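Side-chain contacts in haloacid dehalogenase (Pseudomonas aeruginosa, PDB 3UMC), which probably hydrolyses the carbon-halogen bond of L-2-haloacids, as a member of the haloacid dehalogenase-like hydrolase superfamily: residues D167-Y172 and C183-L188; D28-L33 and T146-D151. One frame throughout, in Å; residues are numbered along the deposited sequence.

Interaction 1: D167-Y172 and C183-L188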
ATOM      1  N   ASP A 167      -4.436   9.153  -6.399  1.00 19.15           N
ATOM      2  CA  ASP A 167      -5.796   9.048  -5.911  1.00 18.85           C
ATOM      3  C   ASP A 167      -5.912   8.871  -4.407  1.00 19.06           C
ATOM      4  O   ASP A 167      -6.988   8.926  -3.945  1.00 18.68           O
ATOM      5  CB  ASP A 167      -6.629   8.012  -6.675  1.00 19.34           C
ATOM      6  CG  ASP A 167      -6.207   6.547  -6.445  1.00 20.19           C
ATOM      7  OD1 ASP A 167      -5.030   6.238  -6.120  1.00 22.11           O
ATOM      8  OD2 ASP A 167      -7.107   5.687  -6.563  1.00 21.80           O
ATOM      9  N   LEU A 168      -4.835   8.662  -3.634  1.00 19.87           N
ATOM     10  CA  LEU A 168      -4.951   8.704  -2.189  1.00 19.96           C
ATOM     11  C   LEU A 168      -5.091  10.175  -1.767  1.00 19.92           C
ATOM     12  O   LEU A 168      -5.635  10.484  -0.731  1.00 20.78           O
ATOM     13  CB  LEU A 168      -3.719   8.133  -1.452  1.00 19.59           C
ATOM     14  CG  LEU A 168      -3.247   6.712  -1.608  1.00 20.68           C
ATOM     15  CD1 LEU A 168      -2.197   6.346  -0.508  1.00 16.43           C
ATOM     16  CD2 LEU A 168      -4.420   5.763  -1.631  1.00 18.36           C
ATOM     17  N   PHE A 169      -4.541  11.077  -2.563  1.00 20.15           N
ATOM     18  CA  PHE A 169      -4.351  12.458  -2.154  1.00 19.51           C
ATOM     19  C   PHE A 169      -5.228  13.407  -2.941  1.00 19.58           C
ATOM     20  O   PHE A 169      -5.367  14.544  -2.578  1.00 21.20           O
ATOM     21  CB  PHE A 169      -2.894  12.839  -2.372  1.00 19.59           C
ATOM     22  CG  PHE A 169      -1.918  11.860  -1.779  1.00 16.96           C
ATOM     23  CD1 PHE A 169      -1.814  11.700  -0.421  1.00 12.97           C
ATOM     24  CD2 PHE A 169      -1.101  11.103  -2.590  1.00 13.82           C
ATOM     25  CE1 PHE A 169      -0.946  10.792   0.110  1.00 15.41           C
ATOM     26  CE2 PHE A 169      -0.144  10.234  -2.036  1.00 16.26           C
ATOM     27  CZ  PHE A 169      -0.097  10.055  -0.699  1.00 13.47           C
ATOM     28  N   GLY A 170      -5.793  12.968  -4.044  1.00 20.51           N
ATOM     29  CA  GLY A 170      -6.570  13.848  -4.911  1.00 20.36           C
ATOM     30  C   GLY A 170      -5.743  14.887  -5.618  1.00 21.17           C
ATOM     31  O   GLY A 170      -6.277  15.962  -5.957  1.00 21.68           O
ATOM     32  N   HIS A 171      -4.440  14.586  -5.844  1.00 20.61           N
ATOM     33  CA  HIS A 171      -3.531  15.477  -6.560  1.00 20.07           C
ATOM     34  C   HIS A 171      -2.608  14.658  -7.473  1.00 20.45           C
ATOM     35  O   HIS A 171      -2.258  13.511  -7.140  1.00 20.35           O
ATOM     36  CB  HIS A 171      -2.699  16.253  -5.558  1.00 19.82           C
ATOM     37  CG  HIS A 171      -3.421  17.394  -4.908  1.00 21.78           C
ATOM     38  ND1 HIS A 171      -3.436  18.672  -5.442  1.00 20.93           N
ATOM     39  CD2 HIS A 171      -4.108  17.466  -3.738  1.00 22.51           C
ATOM     40  CE1 HIS A 171      -4.107  19.474  -4.633  1.00 21.84           C
ATOM     41  NE2 HIS A 171      -4.507  18.774  -3.587  1.00 22.08           N
ATOM     42  N   TYR A 172      -2.219  15.228  -8.618  1.00 20.51           N
ATOM     43  CA  TYR A 172      -1.191  14.658  -9.480  1.00 20.18           C
ATOM     44  C   TYR A 172       0.117  15.359  -9.200  1.00 19.67           C
ATOM     45  O   TYR A 172       0.140  16.562  -8.897  1.00 20.75           O
ATOM     46  CB  TYR A 172      -1.527  14.812 -10.969  1.00 20.44           C
ATOM     47  CG  TYR A 172      -2.651  13.899 -11.378  1.00 23.84           C
ATOM     48  CD1 TYR A 172      -2.435  12.532 -11.436  1.00 18.49           C
ATOM     49  CD2 TYR A 172      -3.951  14.382 -11.622  1.00 21.68           C
ATOM     50  CE1 TYR A 172      -3.410  11.693 -11.771  1.00 19.40           C
ATOM     51  CE2 TYR A 172      -4.966  13.494 -11.955  1.00 22.16           C
ATOM     52  CZ  TYR A 172      -4.673  12.162 -12.029  1.00 19.17           C
ATOM     53  OH  TYR A 172      -5.579  11.209 -12.345  1.00 18.10           O
ATOM     54  N   CYS A 183       4.855  11.108   2.774  1.00 13.91           N
ATOM     55  CA  CYS A 183       5.640  11.162   3.998  1.00 15.83           C
ATOM     56  C   CYS A 183       4.782  11.099   5.222  1.00 16.51           C
ATOM     57  O   CYS A 183       5.153  10.467   6.207  1.00 17.12           O
ATOM     58  CB  CYS A 183       6.511  12.406   4.082  1.00 16.83           C
ATOM     59  SG  CYS A 183       7.784  12.562   2.684  1.00 20.50           S
ATOM     60  N   ARG A 184       3.602  11.698   5.137  1.00 16.63           N
ATOM     61  CA  ARG A 184       2.634  11.661   6.246  1.00 17.88           C
ATOM     62  C   ARG A 184       2.208  10.205   6.443  1.00 17.01           C
ATOM     63  O   ARG A 184       2.217   9.697   7.540  1.00 17.54           O
ATOM     64  CB  ARG A 184       1.417  12.589   5.930  1.00 17.12           C
ATOM     65  CG  ARG A 184       0.147  12.217   6.702  1.00 23.49           C
ATOM     66  CD  ARG A 184      -0.937  13.285   6.617  1.00 23.95           C
ATOM     67  NE  ARG A 184      -1.374  13.445   5.256  1.00 26.61           N
ATOM     68  CZ  ARG A 184      -2.215  12.626   4.643  1.00 27.92           C
ATOM     69  NH1 ARG A 184      -2.668  11.578   5.286  1.00 28.61           N
ATOM     70  NH2 ARG A 184      -2.575  12.843   3.375  1.00 29.28           N
ATOM     71  N   LEU A 185       1.836   9.505   5.373  1.00 16.68           N
ATOM     72  CA  LEU A 185       1.402   8.099   5.570  1.00 15.07           C
ATOM     73  C   LEU A 185       2.526   7.153   6.058  1.00 16.17           C
ATOM     74  O   LEU A 185       2.272   6.164   6.798  1.00 15.17           O
ATOM     75  CB  LEU A 185       0.649   7.608   4.346  1.00 14.87           C
ATOM     76  CG  LEU A 185      -0.676   8.345   4.074  1.00 15.06           C
ATOM     77  CD1 LEU A 185      -1.231   8.022   2.688  1.00 10.38           C
ATOM     78  CD2 LEU A 185      -1.692   7.917   5.206  1.00 11.75           C
ATOM     79  N   LEU A 186       3.768   7.441   5.680  1.00 16.29           N
ATOM     80  CA  LEU A 186       4.904   6.649   6.138  1.00 16.67           C
ATOM     81  C   LEU A 186       5.350   7.065   7.545  1.00 17.98           C
ATOM     82  O   LEU A 186       6.222   6.439   8.127  1.00 16.29           O
ATOM     83  CB  LEU A 186       6.097   6.816   5.193  1.00 15.92           C
ATOM     84  CG  LEU A 186       5.891   6.218   3.771  1.00 16.64           C
ATOM     85  CD1 LEU A 186       7.091   6.527   2.822  1.00 16.79           C
ATOM     86  CD2 LEU A 186       5.539   4.729   3.787  1.00 10.61           C
ATOM     87  N   ASP A 187       4.784   8.171   8.030  1.00 19.50           N
ATOM     88  CA  ASP A 187       5.084   8.728   9.332  1.00 20.35           C
ATOM     89  C   ASP A 187       6.564   9.065   9.413  1.00 19.58           C
ATOM     90  O   ASP A 187       7.233   8.712  10.375  1.00 18.11           O
ATOM     91  CB  ASP A 187       4.677   7.774  10.446  1.00 20.90           C
ATOM     92  CG  ASP A 187       4.452   8.530  11.866  1.00 27.28           C
ATOM     93  OD1 ASP A 187       4.072   9.730  11.870  1.00 30.21           O
ATOM     94  OD2 ASP A 187       4.655   7.900  12.940  1.00 29.03           O
ATOM     95  N   LEU A 188       7.077   9.722   8.364  1.00 19.71           N
ATOM     96  CA  LEU A 188       8.493  10.110   8.310  1.00 18.72           C
ATOM     97  C   LEU A 188       8.658  11.574   7.981  1.00 18.69           C
ATOM     98  O   LEU A 188       7.897  12.092   7.235  1.00 18.53           O
ATOM     99  CB  LEU A 188       9.243   9.266   7.291  1.00 17.26           C
ATOM    100  CG  LEU A 188       9.473   7.776   7.560  1.00 17.92           C
ATOM    101  CD1 LEU A 188      10.005   7.141   6.194  1.00 11.25           C
ATOM    102  CD2 LEU A 188      10.439   7.463   8.720  1.00 15.28           C
TER
HETATM  103  O   HOH W   1      -4.972  11.662   1.678  1.00 25.74           O
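L185 reaches out from helix 176-186 to meet both L168 and F169 with a single methyl, CD1. The two leucine side chains run at an angle to each other, and their CD1 methyls meet at 3.7 Å. F169 and L185 approach from opposite directions, and the same L185 CD1 lies 3.8 Å from F169 CE1, obliquely placed to the ring. With CG of L185 anti to its carbonyl carbon (chi1 -64°), the branch is carried outward from the helix into the angle between leucine and phenylalanine. Leucine suits this place because its forked end is long enough to bridge the two helices. The phenyl ring is backed by its own neighbour: CB of L168 stands 3.9 Å above the ring plane, over the centre.

R184 takes the more solvent-exposed side. Its chain is extended to CD and bends at chi3 (63°), bringing the guanidinium alongside F169 with the two planes 83° apart. NH2 comes to the ring edge, close to the ring plane, 4.0 Å from F169 CD1; it does not sit over the face as a cation-pi partner would. NH2 instead donates to water 1 at 3.2 Å, and that water in turn donates to L168 O at 2.8 Å. It therefore connects the end of helix 166-169 to the arginine. G170, with positive phi, turns the chain out of that helix, while helix 176-186 ends at D187 in a Schellman motif.

L185 of the second subunit packs on D167 and L168, so this patch also belongs to the dimer interface. Chemically, the contact pairs a small hydrocarbon cluster with one water bridge: apolar packing joins the helices, and the arginine is held through solvent, probably leaving it some mobility.

Interaction 2: D28-L33 and T146-D151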
ATOM      1  N   ASP A  28       8.925   6.882  -8.491  1.00 10.92           N
ATOM      2  CA  ASP A  28       8.146   7.034  -9.710  1.00 11.52           C
ATOM      3  C   ASP A  28       8.100   5.696 -10.473  1.00 12.61           C
ATOM      4  O   ASP A  28       9.023   4.919 -10.341  1.00 11.53           O
ATOM      5  CB  ASP A  28       8.796   8.149 -10.558  1.00 11.72           C
ATOM      6  CG  ASP A  28       8.095   8.336 -11.888  1.00 14.63           C
ATOM      7  OD1 ASP A  28       6.915   8.684 -11.870  1.00 20.45           O
ATOM      8  OD2 ASP A  28       8.721   8.063 -12.947  1.00 22.26           O
ATOM      9  N   VAL A  29       7.045   5.388 -11.256  1.00 12.84           N
ATOM     10  CA  VAL A  29       6.938   4.017 -11.780  1.00 13.12           C
ATOM     11  C   VAL A  29       6.991   3.975 -13.297  1.00 13.61           C
ATOM     12  O   VAL A  29       7.837   3.252 -13.859  1.00 13.34           O
ATOM     13  CB  VAL A  29       5.703   3.262 -11.307  1.00 12.99           C
ATOM     14  CG1 VAL A  29       5.771   1.850 -11.711  1.00 11.02           C
ATOM     15  CG2 VAL A  29       5.570   3.306  -9.768  1.00 13.09           C
ATOM     16  N   PHE A  30       6.128   4.751 -13.956  1.00 12.72           N
ATOM     17  CA  PHE A  30       6.215   4.885 -15.408  1.00 13.87           C
ATOM     18  C   PHE A  30       7.514   5.476 -15.874  1.00 12.90           C
ATOM     19  O   PHE A  30       7.886   6.557 -15.464  1.00 13.57           O
ATOM     20  CB  PHE A  30       5.055   5.720 -15.981  1.00 15.64           C
ATOM     21  CG  PHE A  30       3.718   5.040 -15.859  1.00 18.06           C
ATOM     22  CD1 PHE A  30       3.615   3.697 -15.737  1.00 25.06           C
ATOM     23  CD2 PHE A  30       2.575   5.747 -15.866  1.00 30.52           C
ATOM     24  CE1 PHE A  30       2.382   3.098 -15.622  1.00 29.69           C
ATOM     25  CE2 PHE A  30       1.325   5.109 -15.784  1.00 30.64           C
ATOM     26  CZ  PHE A  30       1.251   3.810 -15.670  1.00 27.23           C
ATOM     27  N   GLY A  31       8.213   4.738 -16.719  1.00 11.62           N
ATOM     28  CA  GLY A  31       9.489   5.167 -17.238  1.00 12.28           C
ATOM     29  C   GLY A  31      10.613   4.869 -16.273  1.00 11.36           C
ATOM     30  O   GLY A  31      11.611   4.274 -16.633  1.00 12.80           O
ATOM     31  N   THR A  32      10.495   5.323 -15.040  1.00 11.24           N
ATOM     32  CA  THR A  32      11.554   5.061 -14.050  1.00  9.84           C
ATOM     33  C   THR A  32      11.827   3.558 -13.817  1.00  9.76           C
ATOM     34  O   THR A  32      12.932   3.164 -13.739  1.00 11.67           O
ATOM     35  CB  THR A  32      11.214   5.739 -12.724  1.00  8.95           C
ATOM     36  OG1 THR A  32      11.129   7.145 -12.936  1.00  8.54           O
ATOM     37  CG2 THR A  32      12.303   5.438 -11.665  1.00  7.97           C
ATOM     38  N   LEU A  33      10.792   2.746 -13.680  1.00 10.42           N
ATOM     39  CA  LEU A  33      10.904   1.341 -13.346  1.00 10.02           C
ATOM     40  C   LEU A  33      10.424   0.448 -14.490  1.00 11.33           C
ATOM     41  O   LEU A  33      10.911  -0.656 -14.597  1.00 11.49           O
ATOM     42  CB  LEU A  33      10.050   1.077 -12.108  1.00 10.85           C
ATOM     43  CG  LEU A  33      10.456   1.766 -10.757  1.00  9.31           C
ATOM     44  CD1 LEU A  33       9.608   1.221  -9.585  1.00  7.57           C
ATOM     45  CD2 LEU A  33      11.878   1.523 -10.379  1.00  4.14           C
ATOM     46  N   THR A 146      -4.472   3.756  -7.706  1.00 17.39           N
ATOM     47  CA  THR A 146      -4.122   2.612  -6.909  1.00 16.99           C
ATOM     48  C   THR A 146      -4.421   1.319  -7.649  1.00 17.41           C
ATOM     49  O   THR A 146      -3.586   0.464  -7.771  1.00 18.89           O
ATOM     50  CB  THR A 146      -4.831   2.726  -5.533  1.00 17.58           C
ATOM     51  OG1 THR A 146      -4.341   3.864  -4.824  1.00 12.03           O
ATOM     52  CG2 THR A 146      -4.612   1.487  -4.708  1.00 15.82           C
ATOM     53  N   ALA A 147      -5.591   1.207  -8.239  1.00 18.47           N
ATOM     54  CA  ALA A 147      -6.019  -0.061  -8.854  1.00 18.81           C
ATOM     55  C   ALA A 147      -5.146  -0.386 -10.087  1.00 18.25           C
ATOM     56  O   ALA A 147      -4.744  -1.513 -10.302  1.00 18.44           O
ATOM     57  CB  ALA A 147      -7.527   0.029  -9.223  1.00 17.46           C
ATOM     58  N   LEU A 148      -4.807   0.638 -10.863  1.00 18.70           N
ATOM     59  CA  LEU A 148      -3.890   0.501 -12.024  1.00 18.41           C
ATOM     60  C   LEU A 148      -2.490   0.054 -11.534  1.00 18.24           C
ATOM     61  O   LEU A 148      -1.903  -0.880 -12.060  1.00 15.90           O
ATOM     62  CB  LEU A 148      -3.774   1.868 -12.755  1.00 18.74           C
ATOM     63  CG  LEU A 148      -3.041   1.903 -14.109  1.00 20.60           C
ATOM     64  CD1 LEU A 148      -3.526   3.113 -14.968  1.00 22.19           C
ATOM     65  CD2 LEU A 148      -1.530   1.964 -13.938  1.00 24.79           C
HETATM   66  N   MSE A 149      -2.016   0.678 -10.452  1.00 17.17           N
HETATM   67  CA  MSE A 149      -0.685   0.337  -9.905  1.00 17.59           C
HETATM   68  C   MSE A 149      -0.628  -1.043  -9.270  1.00 17.62           C
HETATM   69  O   MSE A 149       0.448  -1.684  -9.216  1.00 18.28           O
HETATM   70  CB  MSE A 149      -0.238   1.392  -8.918  1.00 17.22           C
HETATM   71  CG  MSE A 149       0.215   2.659  -9.531  1.00 22.72           C
HETATM   72 SE   MSE A 149       2.016   2.353 -10.417  1.00 35.97          SE
HETATM   73  CE  MSE A 149       1.244   2.697 -12.157  1.00 26.39           C
ATOM     74  N   LEU A 150      -1.778  -1.531  -8.805  1.00 17.42           N
ATOM     75  CA  LEU A 150      -1.842  -2.892  -8.300  1.00 17.56           C
ATOM     76  C   LEU A 150      -1.617  -3.922  -9.404  1.00 16.16           C
ATOM     77  O   LEU A 150      -0.849  -4.879  -9.220  1.00 16.76           O
ATOM     78  CB  LEU A 150      -3.187  -3.137  -7.600  1.00 18.65           C
ATOM     79  CG  LEU A 150      -3.410  -2.676  -6.163  1.00 21.33           C
ATOM     80  CD1 LEU A 150      -4.889  -2.463  -5.842  1.00 22.96           C
ATOM     81  CD2 LEU A 150      -2.938  -3.753  -5.331  1.00 23.58           C
ATOM     82  N   ASP A 151      -2.260  -3.708 -10.558  1.00 17.37           N
ATOM     83  CA  ASP A 151      -2.104  -4.543 -11.763  1.00 16.54           C
ATOM     84  C   ASP A 151      -0.672  -4.435 -12.299  1.00 15.93           C
ATOM     85  O   ASP A 151      -0.039  -5.447 -12.662  1.00 16.18           O
ATOM     86  CB  ASP A 151      -3.067  -4.104 -12.876  1.00 16.92           C
ATOM     87  CG  ASP A 151      -4.467  -4.671 -12.736  1.00 21.43           C
ATOM     88  OD1 ASP A 151      -4.677  -5.527 -11.885  1.00 25.45           O
ATOM     89  OD2 ASP A 151      -5.371  -4.240 -13.499  1.00 26.74           O
TER
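M149, present as selenomethionine, reaches from helix 146-156 to touch V29 and F30 of the loop 28-33. From CB, CG stands out from the helix, anti to the carbonyl carbon (chi1 -75°). The chain then bends at chi2 (-72°), which brings SE to the loop, and again at chi3 (115°), which lays CE against the F30 ring. SE meets the branched end of V29: CG2 is nearest at 3.7 Å from SE, and CB of V29 follows at 3.9 Å. The two side chains slide past each other in opposite directions, so the selenium rests against the fork of the valine. Beyond it, the terminal CE reaches the far end of the F30 ring, 3.7 Å from CE1 of F30 and about as far from CZ. The methyl lies obliquely to that ring, as does CD2 of L148, which approaches F30 CZ at 3.8 Å. A flexible, unbranched side chain suits the task of fitting between a beta-branched residue and an aromatic one.

The loop is held by polar contacts within it and beyond it. T32 OG1 donates to the anti lone pair of D28 OD2 at 2.6 Å, and D28 OD1 forms a salt bridge to K173. D28-V29-F30-G31-T32 matches motif I (DxxGT) of the superfamily, whose aspartate is the nucleophile in related dehalogenases. G31, at positive phi, lets the chain turn there.

The loop leaves strand 24-27, inside the parallel sheet, and helix 146-156 follows the adjacent strand 137-140. L85 of helix 85-99 and L119 also touch F30, while M149 packs on L163 of strand 162-163 and on C165. A147 and L150 of the helix face the second subunit.

In the fold
From the N terminus, strand 24-27 leads into the loop 28-33. The chain then runs through helices 36-50 to 106-113, which probably form the helical cap as in related dehalogenases, before strand 137-140 brings it to helix 146-156. There interaction 2 closes a loop of 112 residues. Interaction 1 comes afterwards, joining helix 166-169 to helix 176-186 over only ten intervening residues. The two loops are in series, neither nested nor crossed, with centres 15 Å apart. A probable hydrogen bond between D167 and T146 links them directly. Both contacts border the second subunit.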